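Local coordinates for protein serine protease inhibitor 2 (Anopheles gambiae, PDB 3PZF) that inhibits the serine proteases CLIPB9, CLIPB10 and CLIPB4 and so holds back the activation of phenoloxidases and melanization in mosquito hemolymph, at residues Ile378-Glu381 against Thr382-Thr385. Numbering follows the deposited sequence.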
loop_
_atom_site.group_PDB
_atom_site.type_symbol
_atom_site.label_atom_id
_atom_site.label_comp_id
_atom_site.label_asym_id
_atom_site.label_seq_id
_atom_site.Cartn_x
_atom_site.Cartn_y
_atom_site.Cartn_z
ATOM N N ILE A 378 2.944 -4.633 5.188
ATOM C CA ILE A 378 3.230 -3.947 6.436
ATOM C C ILE A 378 1.897 -3.563 7.030
ATOM O O ILE A 378 1.065 -2.979 6.330
ATOM C CB ILE A 378 4.064 -2.693 6.196
ATOM C CG1 ILE A 378 5.447 -3.111 5.642
ATOM C CG2 ILE A 378 4.247 -1.920 7.533
ATOM C CD1 ILE A 378 6.310 -1.936 5.304
ATOM N N GLU A 379 1.697 -3.877 8.304
ATOM C CA GLU A 379 0.406 -3.610 8.946
ATOM C C GLU A 379 0.588 -2.785 10.214
ATOM O O GLU A 379 1.602 -2.902 10.888
ATOM C CB GLU A 379 -0.238 -4.965 9.235
ATOM C CG GLU A 379 -1.189 -5.085 10.381
ATOM C CD GLU A 379 -1.666 -6.515 10.487
ATOM O OE1 GLU A 379 -2.157 -7.035 9.470
ATOM O OE2 GLU A 379 -1.504 -7.135 11.558
ATOM N N ASP A 380 -0.391 -1.923 10.485
ATOM C CA ASP A 380 -0.568 -1.272 11.784
ATOM C C ASP A 380 -1.190 -2.327 12.704
ATOM O O ASP A 380 -2.327 -2.722 12.515
ATOM C CB ASP A 380 -1.492 -0.049 11.608
ATOM C CG ASP A 380 -1.763 0.685 12.921
ATOM O OD1 ASP A 380 -1.644 0.070 14.003
ATOM O OD2 ASP A 380 -2.083 1.897 12.863
ATOM N N GLU A 381 -0.414 -2.842 13.652
ATOM C CA GLU A 381 -0.856 -3.989 14.434
ATOM C C GLU A 381 -1.829 -3.590 15.532
ATOM O O GLU A 381 -2.329 -4.451 16.235
ATOM C CB GLU A 381 0.332 -4.699 15.049
ATOM C CG GLU A 381 1.304 -5.193 13.978
ATOM C CD GLU A 381 2.269 -6.179 14.547
ATOM O OE1 GLU A 381 2.136 -7.372 14.210
ATOM O OE2 GLU A 381 3.116 -5.759 15.362
ATOM N N THR A 382 -2.071 -2.293 15.691
ATOM C CA THR A 382 -3.058 -1.853 16.696
ATOM C C THR A 382 -4.461 -1.819 16.107
ATOM O O THR A 382 -5.452 -1.958 16.843
ATOM C CB THR A 382 -2.752 -0.473 17.321
ATOM O OG1 THR A 382 -2.950 0.564 16.355
ATOM C CG2 THR A 382 -1.342 -0.409 17.896
ATOM N N LEU A 383 -4.551 -1.683 14.787
ATOM C CA LEU A 383 -5.838 -1.515 14.129
ATOM C C LEU A 383 -6.097 -2.429 12.948
ATOM O O LEU A 383 -7.229 -2.458 12.432
ATOM C CB LEU A 383 -5.994 -0.062 13.682
ATOM C CG LEU A 383 -6.101 0.932 14.849
ATOM C CD1 LEU A 383 -5.949 2.363 14.358
ATOM C CD2 LEU A 383 -7.410 0.757 15.582
ATOM N N GLY A 384 -5.058 -3.134 12.486
ATOM C CA GLY A 384 -5.197 -4.070 11.388
ATOM C C GLY A 384 -4.940 -3.500 9.994
ATOM O O GLY A 384 -5.063 -4.206 9.002
ATOM N N THR A 385 -4.566 -2.227 9.926
ATOM C CA THR A 385 -4.484 -1.509 8.662
ATOM C C THR A 385 -3.406 -2.090 7.752
ATOM O O THR A 385 -2.266 -2.263 8.189
ATOM C CB THR A 385 -4.137 -0.037 8.942
ATOM O OG1 THR A 385 -4.895 0.424 10.078
ATOM C CG2 THR A 385 -4.446 0.862 7.698
HETATM O O HOH W 1 -3.286 -5.765 7.318
HETATM O O HOH W 2 -3.519 2.572 10.678
#
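Thr382 opens the return of a tight beta hairpin by bonding twice to one oxygen of Asp380: OD1 of Asp380 accepts from the Thr382 backbone N (2.9 Å), which comes in almost in line with the C-O bond, and from Thr382 OG1 (2.7 Å), which arrives from the syn side and 22° out of the carboxylate plane. The carboxylate is folded over the turn because CG of Asp380 stands anti to its own N (chi1 179°), while chi1 of 70° brings the threonine hydroxyl round to meet it. With OD1 held by these two donors and OD2 by Ser96 OG and a water shared with Thr385, bonds at both oxygens restrain the rotation of the acid group. Leu383 follows with a weak bond from its N to Asp380 O, and its side chain runs alongside that of Asp380, CD1 lying 4.2 Å from OD2.

Gly384 N makes the stronger bond to that carbonyl, 2.8 Å from Asp380 O, with the N nearly in line with the C=O bond although its N-H points somewhat off the oxygen. Here the backbone takes a positive phi, which glycine adopts readily; Gly384 and Thr385 together face Asp380 as a G1 beta bulge. A water donates to both Gly384 O and Glu379 OE1, an oxygen that also forms a salt bridge with Arg21. Thr385 closes the hairpin: its O accepts from Asp380 N (3.0 Å) in the carbonyl plane and receives a CA-H...O contact from Glu379 CA (3.1 Å). Its OG1 donates to the second water, which in turn donates to Asp380 OD2.

The turn links antiparallel strands 374-380 and 386-392 of the serpin fold. Helix 83-98, which carries Ser96, packs against Leu383 and Thr385; strand 244-251 flanks strand 374-380, touching Glu379 and Glu381 through Tyr247.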